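Local coordinates for 2,3-dimethylmalate lyase (Aspergillus niger, PDB 3FA4), which is a magnesium-binding TIM-barrel protein of the phosphoenolpyruvate phosphomutase family, four copies of which make up the assembly, at residues 160-165 with 188-193; 209-214 with 233-238; 112-117 with 139-144. All coordinates share one frame; numbering follows the deposited sequence.

Contact 1 of 3, residues 160-165 with 188-193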
loop_
_atom_site.group_PDB
_atom_site.type_symbol
_atom_site.label_atom_id
_atom_site.label_comp_id
_atom_site.label_asym_id
_atom_site.label_seq_id
_atom_site.Cartn_x
_atom_site.Cartn_y
_atom_site.Cartn_z
ATOM N N ARG B 160 -15.481 2.413 22.783
ATOM C CA ARG B 160 -16.399 3.454 22.425
ATOM C C ARG B 160 -17.806 2.888 22.196
ATOM O O ARG B 160 -17.978 1.779 21.665
ATOM C CB ARG B 160 -15.879 4.116 21.147
ATOM C CG ARG B 160 -16.806 5.116 20.593
ATOM C CD ARG B 160 -16.198 5.760 19.442
ATOM N NE ARG B 160 -17.221 6.152 18.495
ATOM C CZ ARG B 160 -17.116 7.170 17.652
ATOM N NH1 ARG B 160 -16.016 7.890 17.606
ATOM N NH2 ARG B 160 -18.114 7.433 16.832
ATOM N N THR B 161 -18.795 3.670 22.600
ATOM C CA THR B 161 -20.165 3.372 22.333
ATOM C C THR B 161 -20.892 4.523 21.698
ATOM O O THR B 161 -20.813 5.695 22.136
ATOM C CB THR B 161 -20.935 2.778 23.511
ATOM O OG1 THR B 161 -22.245 2.420 23.077
ATOM C CG2 THR B 161 -20.965 3.710 24.807
ATOM N N ASP B 162 -21.527 4.172 20.566
ATOM C CA ASP B 162 -22.275 5.144 19.798
ATOM C C ASP B 162 -23.749 5.012 20.074
ATOM O O ASP B 162 -24.555 5.512 19.280
ATOM C CB ASP B 162 -21.968 5.008 18.310
ATOM C CG ASP B 162 -20.564 5.456 17.985
ATOM O OD1 ASP B 162 -20.316 6.659 17.787
ATOM O OD2 ASP B 162 -19.687 4.613 17.984
ATOM N N SER B 163 -24.099 4.354 21.191
ATOM C CA SER B 163 -25.530 4.026 21.491
ATOM C C SER B 163 -26.363 5.099 22.149
ATOM O O SER B 163 -27.554 4.922 22.228
ATOM C CB SER B 163 -25.656 2.759 22.312
ATOM O OG SER B 163 -25.062 2.949 23.565
ATOM N N LEU B 164 -25.767 6.212 22.592
ATOM C CA LEU B 164 -26.537 7.247 23.338
ATOM C C LEU B 164 -27.832 7.749 22.668
ATOM O O LEU B 164 -28.931 7.565 23.161
ATOM C CB LEU B 164 -25.629 8.435 23.724
ATOM C CG LEU B 164 -26.122 9.523 24.665
ATOM C CD1 LEU B 164 -26.524 8.969 26.018
ATOM C CD2 LEU B 164 -25.041 10.563 24.866
ATOM N N GLN B 165 -27.704 8.469 21.576
ATOM C CA GLN B 165 -28.900 8.934 20.835
ATOM C C GLN B 165 -29.908 7.821 20.488
ATOM O O GLN B 165 -31.123 8.051 20.563
ATOM C CB GLN B 165 -28.458 9.624 19.543
ATOM C CG GLN B 165 -27.491 8.762 18.702
ATOM C CD GLN B 165 -27.720 9.071 17.254
ATOM O OE1 GLN B 165 -27.872 10.266 16.908
ATOM N NE2 GLN B 165 -27.849 8.032 16.401
ATOM N N PHE B 188 -15.434 5.429 26.389
ATOM C CA PHE B 188 -15.592 6.579 25.466
ATOM C C PHE B 188 -17.099 6.614 25.111
ATOM O O PHE B 188 -17.552 5.834 24.260
ATOM C CB PHE B 188 -14.680 6.263 24.228
ATOM C CG PHE B 188 -14.756 7.280 23.036
ATOM C CD1 PHE B 188 -13.798 7.245 22.037
ATOM C CD2 PHE B 188 -15.699 8.261 22.962
ATOM C CE1 PHE B 188 -13.807 8.137 21.002
ATOM C CE2 PHE B 188 -15.715 9.104 21.926
ATOM C CZ PHE B 188 -14.766 9.030 20.925
ATOM N N LEU B 189 -17.870 7.457 25.813
ATOM C CA LEU B 189 -19.281 7.732 25.525
ATOM C C LEU B 189 -19.393 8.899 24.539
ATOM O O LEU B 189 -19.195 10.086 24.879
ATOM C CB LEU B 189 -20.039 8.084 26.807
ATOM C CG LEU B 189 -21.507 7.672 27.050
ATOM C CD1 LEU B 189 -22.179 8.710 27.962
ATOM C CD2 LEU B 189 -22.324 7.473 25.809
ATOM N N GLU B 190 -19.676 8.539 23.306
ATOM C CA GLU B 190 -19.724 9.474 22.209
ATOM C C GLU B 190 -20.936 10.350 22.334
ATOM O O GLU B 190 -22.069 9.884 22.558
ATOM C CB GLU B 190 -19.690 8.731 20.858
ATOM C CG GLU B 190 -19.961 9.646 19.572
ATOM C CD GLU B 190 -18.842 10.694 19.283
ATOM O OE1 GLU B 190 -17.989 10.976 20.162
ATOM O OE2 GLU B 190 -18.832 11.279 18.191
ATOM N N GLY B 191 -20.689 11.633 22.210
ATOM C CA GLY B 191 -21.768 12.613 22.184
ATOM C C GLY B 191 -22.511 12.890 23.466
ATOM O O GLY B 191 -23.724 13.100 23.447
ATOM N N ILE B 192 -21.770 12.898 24.584
ATOM C CA ILE B 192 -22.350 13.317 25.842
ATOM C C ILE B 192 -23.118 14.620 25.603
ATOM O O ILE B 192 -22.581 15.528 24.993
ATOM C CB ILE B 192 -21.257 13.472 26.898
ATOM C CG1 ILE B 192 -20.721 12.093 27.267
ATOM C CG2 ILE B 192 -21.806 14.247 28.138
ATOM C CD1 ILE B 192 -19.280 12.125 27.512
ATOM N N THR B 193 -24.379 14.704 26.049
ATOM C CA THR B 193 -25.243 15.872 25.760
ATOM C C THR B 193 -25.293 17.073 26.726
ATOM O O THR B 193 -25.877 18.102 26.391
ATOM C CB THR B 193 -26.670 15.441 25.471
ATOM O OG1 THR B 193 -27.243 14.867 26.637
ATOM C CG2 THR B 193 -26.680 14.411 24.342
HETATM O O HOH W 1 -22.809 7.230 22.437
#
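Arg160 and Phe188 run side by side from neighbouring parallel strands, and the dense part of the contact begins here. With CG anti to the backbone N (chi1 174°), the arginine chain lies along the phenyl ring and sets CD over its face, 3.8 Å from the Phe188 centroid, a CH-pi contact. In the backbone, Thr161 N donates to Phe188 O (3.0 Å) and Glu190 N to Thr161 O, both nearly straight. The guanidinium holds Asp162 in a side-on salt bridge, Arg160 NE to Asp162 OD2 at 3.0 Å and NH2 to OD1, with Lys129 as a second partner of OD1. Glu190 CG sits over one guanidinium face and Glu190 OE1 turns to Asn213. Residues 160-161 and 188-189 end two adjacent strands of a TIM barrel, with magnesium about 6 Å from the Arg160 side chain. On the Thr161 and Leu189 side of the sheet, Thr161 CG2 meets Leu189 CD2, joined there by Leu164 CB from the following helix. A second close-packed point is Leu164 CD2, 3.2 Å from Gly191 O in the type II turn Leu189 to Ile192. The looser side holds a water, donating to Thr161 O and Glu190 O and accepting from Leu164 N, and exposed Thr193, whose CG2 comes no nearer to Leu164 CD2 than 4.2 Å.

Contact 2 of 3, residues 209-214 with 233-238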
loop_
_atom_site.group_PDB
_atom_site.type_symbol
_atom_site.label_atom_id
_atom_site.label_comp_id
_atom_site.label_asym_id
_atom_site.label_seq_id
_atom_site.Cartn_x
_atom_site.Cartn_y
_atom_site.Cartn_z
ATOM N N PRO B 209 -10.843 4.839 33.578
ATOM C CA PRO B 209 -10.555 6.062 32.841
ATOM C C PRO B 209 -11.534 6.300 31.722
ATOM O O PRO B 209 -11.945 5.362 31.001
ATOM C CB PRO B 209 -9.129 5.845 32.279
ATOM C CG PRO B 209 -8.576 4.764 33.065
ATOM C CD PRO B 209 -9.721 3.895 33.472
ATOM N N LEU B 210 -11.943 7.542 31.595
ATOM C CA LEU B 210 -12.776 7.925 30.500
ATOM C C LEU B 210 -12.215 9.027 29.674
ATOM O O LEU B 210 -11.359 9.738 30.103
ATOM C CB LEU B 210 -14.208 8.187 30.920
ATOM C CG LEU B 210 -14.935 7.261 31.891
ATOM C CD1 LEU B 210 -16.183 7.862 32.324
ATOM C CD2 LEU B 210 -15.217 5.958 31.300
ATOM N N LEU B 211 -12.700 9.098 28.450
ATOM C CA LEU B 211 -12.191 9.952 27.422
ATOM C C LEU B 211 -13.341 10.818 26.997
ATOM O O LEU B 211 -14.371 10.319 26.663
ATOM C CB LEU B 211 -11.724 9.133 26.225
ATOM C CG LEU B 211 -11.197 9.790 24.953
ATOM C CD1 LEU B 211 -10.238 8.910 24.309
ATOM C CD2 LEU B 211 -12.233 10.183 23.994
ATOM N N LEU B 212 -13.155 12.118 27.023
ATOM C CA LEU B 212 -14.098 13.027 26.435
ATOM C C LEU B 212 -13.801 13.392 25.000
ATOM O O LEU B 212 -12.761 13.869 24.691
ATOM C CB LEU B 212 -14.266 14.270 27.287
ATOM C CG LEU B 212 -15.103 15.438 26.793
ATOM C CD1 LEU B 212 -16.511 15.113 26.725
ATOM C CD2 LEU B 212 -14.872 16.611 27.631
ATOM N N ASN B 213 -14.755 13.176 24.133
ATOM C CA ASN B 213 -14.647 13.671 22.775
ATOM C C ASN B 213 -15.181 15.113 22.509
ATOM O O ASN B 213 -16.414 15.391 22.397
ATOM C CB ASN B 213 -15.266 12.696 21.793
ATOM C CG ASN B 213 -15.016 13.104 20.349
ATOM O OD1 ASN B 213 -13.993 13.759 19.988
ATOM N ND2 ASN B 213 -15.964 12.723 19.495
ATOM N N MET B 214 -14.236 16.039 22.375
ATOM C CA MET B 214 -14.591 17.435 22.305
ATOM C C MET B 214 -14.523 17.974 20.879
ATOM O O MET B 214 -13.573 18.625 20.458
ATOM C CB MET B 214 -13.707 18.272 23.258
ATOM C CG MET B 214 -14.231 19.698 23.503
ATOM S SD MET B 214 -15.808 19.653 24.323
ATOM C CE MET B 214 -16.938 19.753 22.941
ATOM N N PHE B 233 -12.235 13.305 33.950
ATOM C CA PHE B 233 -11.853 12.521 32.723
ATOM C C PHE B 233 -10.373 12.325 32.755
ATOM O O PHE B 233 -9.647 13.069 33.465
ATOM C CB PHE B 233 -12.199 13.268 31.442
ATOM C CG PHE B 233 -13.650 13.283 31.132
ATOM C CD1 PHE B 233 -14.434 14.365 31.506
ATOM C CD2 PHE B 233 -14.261 12.172 30.522
ATOM C CE1 PHE B 233 -15.812 14.362 31.239
ATOM C CE2 PHE B 233 -15.628 12.159 30.237
ATOM C CZ PHE B 233 -16.410 13.248 30.586
ATOM N N ARG B 234 -9.902 11.343 32.030
ATOM C CA ARG B 234 -8.506 11.040 31.932
ATOM C C ARG B 234 -7.904 11.409 30.608
ATOM O O ARG B 234 -6.740 11.570 30.504
ATOM C CB ARG B 234 -8.243 9.608 32.280
ATOM C CG ARG B 234 -8.746 9.265 33.606
ATOM C CD ARG B 234 -7.929 9.874 34.725
ATOM N NE ARG B 234 -6.999 8.876 35.170
ATOM C CZ ARG B 234 -5.698 8.906 35.000
ATOM N NH1 ARG B 234 -5.094 9.923 34.461
ATOM N NH2 ARG B 234 -5.005 7.887 35.399
ATOM N N ILE B 235 -8.734 11.575 29.601
ATOM C CA ILE B 235 -8.277 11.967 28.272
ATOM C C ILE B 235 -9.307 12.894 27.688
ATOM O O ILE B 235 -10.559 12.662 27.798
ATOM C CB ILE B 235 -8.076 10.710 27.369
ATOM C CG1 ILE B 235 -7.196 9.671 28.085
ATOM C CG2 ILE B 235 -7.750 11.073 25.872
ATOM C CD1 ILE B 235 -7.241 8.247 27.493
ATOM N N ILE B 236 -8.784 13.951 27.067
ATOM C CA ILE B 236 -9.577 14.774 26.144
ATOM C C ILE B 236 -8.904 14.807 24.760
ATOM O O ILE B 236 -7.669 14.921 24.643
ATOM C CB ILE B 236 -9.813 16.225 26.750
ATOM C CG1 ILE B 236 -10.940 16.982 26.008
ATOM C CG2 ILE B 236 -8.481 17.007 26.781
ATOM C CD1 ILE B 236 -11.344 18.307 26.707
ATOM N N ILE B 237 -9.737 14.719 23.725
ATOM C CA ILE B 237 -9.331 14.690 22.315
ATOM C C ILE B 237 -10.087 15.764 21.635
ATOM O O ILE B 237 -11.111 16.137 22.110
ATOM C CB ILE B 237 -9.480 13.265 21.610
ATOM C CG1 ILE B 237 -10.956 12.825 21.488
ATOM C CG2 ILE B 237 -8.540 12.227 22.298
ATOM C CD1 ILE B 237 -11.144 11.569 20.733
ATOM N N PHE B 238 -9.532 16.349 20.584
ATOM C CA PHE B 238 -10.192 17.393 19.870
ATOM C C PHE B 238 -9.997 17.105 18.427
ATOM O O PHE B 238 -9.142 17.733 17.840
ATOM C CB PHE B 238 -9.579 18.801 20.124
ATOM C CG PHE B 238 -9.382 19.167 21.570
ATOM C CD1 PHE B 238 -8.186 18.864 22.227
ATOM C CD2 PHE B 238 -10.351 19.897 22.258
ATOM C CE1 PHE B 238 -8.003 19.217 23.542
ATOM C CE2 PHE B 238 -10.153 20.250 23.579
ATOM C CZ PHE B 238 -8.982 19.912 24.199
#
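The Phe233 ring carries Leu212 CB over the centre of one face, 3.8 Å from the centroid and 9° off the normal, a CH-pi contact, while the Leu210 carbonyl comes to its edge, near the ring plane. Phe233 CG stands anti to its own carbonyl carbon (chi1 -74°), which lays the ring over Leu212. The Phe238 ring, at the other end, takes Met214 CB obliquely at CD2, 3.9 Å away. Between the rings the backbones pair in parallel register. Leu210 O accepts two N-H groups, from Arg234 (2.9 Å) and, at a poorer angle, from Ile235; then Leu212 N donates to Ile235 O (2.8 Å), Ile237 N to Leu212 O and Met214 N to Ile237 O. Leu211 fills one side of the sheet with both branches: CD1 touches Ile235 CG2 at 3.6 Å, and CD2 reaches Ile237 CD1 at 3.7 Å, their side chains crossing at about a right angle. On the same side Asn213 OD1 rests on Ile237 CG1 (3.5 Å) and is buried without a polar partner, whereas its ND2 bonds to Glu190. Opposite, Leu212 lies alongside Ile236. The two strands and helix 225-231 form a beta-alpha-beta unit: Ala228 of that helix packs on Leu212, Phe233 and Ile236, strand 20-25 adjoins 235-238, and strand 186-189 adjoins 211-213, closing the barrel.

Contact 3 of 3, residues 112-117 with 139-144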
loop_
_atom_site.group_PDB
_atom_site.type_symbol
_atom_site.label_atom_id
_atom_site.label_comp_id
_atom_site.label_asym_id
_atom_site.label_seq_id
_atom_site.Cartn_x
_atom_site.Cartn_y
_atom_site.Cartn_z
ATOM N N PHE B 112 -6.107 2.737 20.672
ATOM C CA PHE B 112 -7.029 2.893 19.513
ATOM C C PHE B 112 -8.423 2.729 20.028
ATOM O O PHE B 112 -8.631 1.972 20.958
ATOM C CB PHE B 112 -6.775 1.837 18.401
ATOM C CG PHE B 112 -6.807 0.405 18.866
ATOM C CD1 PHE B 112 -7.982 -0.326 18.839
ATOM C CD2 PHE B 112 -5.662 -0.227 19.288
ATOM C CE1 PHE B 112 -8.004 -1.674 19.225
ATOM C CE2 PHE B 112 -5.673 -1.556 19.707
ATOM C CZ PHE B 112 -6.848 -2.283 19.667
ATOM N N HIS B 113 -9.395 3.447 19.501
ATOM C CA HIS B 113 -10.753 3.064 19.927
ATOM C C HIS B 113 -11.513 2.131 18.974
ATOM O O HIS B 113 -11.357 2.246 17.802
ATOM C CB HIS B 113 -11.650 4.253 20.362
ATOM C CG HIS B 113 -11.667 5.406 19.414
ATOM N ND1 HIS B 113 -12.436 5.422 18.252
ATOM C CD2 HIS B 113 -11.038 6.608 19.469
ATOM C CE1 HIS B 113 -12.256 6.575 17.621
ATOM N NE2 HIS B 113 -11.417 7.315 18.338
ATOM N N ILE B 114 -12.371 1.275 19.535
ATOM C CA ILE B 114 -13.266 0.339 18.782
ATOM C C ILE B 114 -14.732 0.506 19.239
ATOM O O ILE B 114 -14.997 0.543 20.433
ATOM C CB ILE B 114 -12.761 -1.143 18.928
ATOM C CG1 ILE B 114 -11.856 -1.469 17.753
ATOM C CG2 ILE B 114 -13.907 -2.181 18.953
ATOM C CD1 ILE B 114 -11.255 -2.687 17.918
ATOM N N GLU B 115 -15.644 0.675 18.289
ATOM C CA GLU B 115 -17.028 1.061 18.588
ATOM C C GLU B 115 -18.070 -0.036 18.288
ATOM O O GLU B 115 -17.722 -1.121 17.725
ATOM C CB GLU B 115 -17.397 2.390 17.885
ATOM C CG GLU B 115 -17.450 2.307 16.397
ATOM C CD GLU B 115 -17.222 3.650 15.651
ATOM O OE1 GLU B 115 -16.128 4.225 15.728
ATOM O OE2 GLU B 115 -18.110 4.072 14.846
ATOM N N ASP B 116 -19.338 0.222 18.677
ATOM C CA ASP B 116 -20.404 -0.799 18.638
ATOM C C ASP B 116 -21.340 -0.709 17.381
ATOM O O ASP B 116 -22.381 -1.380 17.296
ATOM C CB ASP B 116 -21.182 -0.806 19.965
ATOM C CG ASP B 116 -21.678 0.554 20.347
ATOM O OD1 ASP B 116 -21.300 1.535 19.664
ATOM O OD2 ASP B 116 -22.439 0.652 21.318
ATOM N N GLN B 117 -20.910 0.092 16.408
ATOM C CA GLN B 117 -21.625 0.245 15.164
ATOM C C GLN B 117 -21.406 -0.952 14.249
ATOM O O GLN B 117 -20.527 -1.790 14.497
ATOM C CB GLN B 117 -21.229 1.548 14.453
ATOM C CG GLN B 117 -21.609 2.821 15.214
ATOM C CD GLN B 117 -21.713 4.027 14.293
ATOM O OE1 GLN B 117 -22.706 4.221 13.638
ATOM N NE2 GLN B 117 -20.693 4.835 14.260
ATOM N N THR B 139 -17.590 -9.062 21.781
ATOM C CA THR B 139 -16.765 -9.937 20.957
ATOM C C THR B 139 -15.562 -9.230 20.293
ATOM O O THR B 139 -14.530 -9.843 20.111
ATOM C CB THR B 139 -17.660 -10.619 19.956
ATOM O OG1 THR B 139 -18.174 -11.801 20.562
ATOM C CG2 THR B 139 -16.975 -10.930 18.668
ATOM N N ARG B 140 -15.707 -7.953 19.941
ATOM C CA ARG B 140 -14.642 -7.185 19.308
ATOM C C ARG B 140 -13.701 -6.759 20.393
ATOM O O ARG B 140 -12.495 -6.865 20.236
ATOM C CB ARG B 140 -15.202 -5.971 18.614
ATOM C CG ARG B 140 -16.315 -6.289 17.604
ATOM C CD ARG B 140 -16.886 -4.978 17.069
ATOM N NE ARG B 140 -17.746 -5.177 15.902
ATOM C CZ ARG B 140 -18.605 -4.274 15.471
ATOM N NH1 ARG B 140 -18.675 -3.078 16.102
ATOM N NH2 ARG B 140 -19.333 -4.532 14.381
ATOM N N ILE B 141 -14.260 -6.315 21.517
ATOM C CA ILE B 141 -13.456 -6.015 22.742
ATOM C C ILE B 141 -12.548 -7.147 23.193
ATOM O O ILE B 141 -11.373 -6.931 23.312
ATOM C CB ILE B 141 -14.290 -5.432 23.906
ATOM C CG1 ILE B 141 -15.123 -4.235 23.409
ATOM C CG2 ILE B 141 -13.384 -5.005 25.061
ATOM C CD1 ILE B 141 -14.323 -3.109 22.719
ATOM N N ARG B 142 -13.102 -8.325 23.384
ATOM C CA ARG B 142 -12.394 -9.514 23.830
ATOM C C ARG B 142 -11.275 -9.909 22.894
ATOM O O ARG B 142 -10.211 -10.121 23.310
ATOM C CB ARG B 142 -13.368 -10.671 24.096
ATOM C CG ARG B 142 -12.875 -11.756 25.057
ATOM C CD ARG B 142 -13.967 -12.566 25.781
ATOM N NE ARG B 142 -15.253 -11.928 25.736
ATOM C CZ ARG B 142 -16.354 -12.445 25.211
ATOM N NH1 ARG B 142 -16.397 -13.651 24.704
ATOM N NH2 ARG B 142 -17.443 -11.739 25.200
ATOM N N ALA B 143 -11.545 -9.923 21.612
ATOM C CA ALA B 143 -10.587 -10.263 20.547
ATOM C C ALA B 143 -9.364 -9.325 20.470
ATOM O O ALA B 143 -8.270 -9.749 20.135
ATOM C CB ALA B 143 -11.312 -10.309 19.191
ATOM N N ALA B 144 -9.582 -8.056 20.779
ATOM C CA ALA B 144 -8.542 -7.007 20.904
ATOM C C ALA B 144 -7.672 -7.216 22.150
ATOM O O ALA B 144 -6.450 -7.254 22.103
ATOM C CB ALA B 144 -9.227 -5.589 20.944
#
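Gln117 O is gripped end-on by both terminal nitrogens of Arg140, NH1 at 2.8 Å and NH2 at 3.0 Å, with the oxygen in the guanidinium plane and both donors in the carbonyl plane. NH1 also approaches Glu115 O, at 2.7 Å, but its 127° N-H...O angle makes that bond weak. One cation thus ties together two backbone carbonyls, of Glu115 and Gln117. The arginine gets there by leaving the helix with CG anti to the carbonyl carbon (chi1 -55°) and then staying extended from CG to NE. On the helix side of this polar end the packing is apolar: Ile114 CG2 meets Ile141 CD1 at 3.9 Å, the two side chains sliding past each other in opposite directions, and Ile114 CG2 also touches Arg140 CB at 4.0 Å. Farther back along the strand, Ala144 CB comes to the edge of the Phe112 ring, 4.3 Å from CZ. Gln117 NE2 donates to Glu115 OE2 (2.8 Å), while Asp116 turns to Thr161 and to Arg175. The third subunit packs on the helix at Thr139, Arg142 and Ala143. An outer helix roughly antiparallel to an inner strand, the segments 148° apart, is the layering of a TIM barrel. The Glu115 side chain lies about 4 Å from the magnesium ion, and Arg140 probably helps to hold this chain end beside the metal site.

Overall arrangement
Along the chain the contacts follow in series: contact 3, then contact 1, then contact 2. All three use the one parallel barrel sheet. Contact 3 sets helix 134-151 against strand 111-114, whose neighbour 156-161 enters contact 1; contact 1 pairs it with 186-189, and contact 2 pairs 211-213 with 235-238. Centres lie about 15 Å apart for contacts 1 and 3 and about 12 Å for 1 and 2, both pairs touching; contacts 2 and 3, about 18 Å apart, do not touch. Contact 1 is therefore the bridge, probably hydrogen-bonded from Thr161 and Asp162 to Asp116 and from Glu190 to Asn213. Contacts 1 and 3 lie by the magnesium ion bound by Asp86 and Asp88, contact 2 farther off.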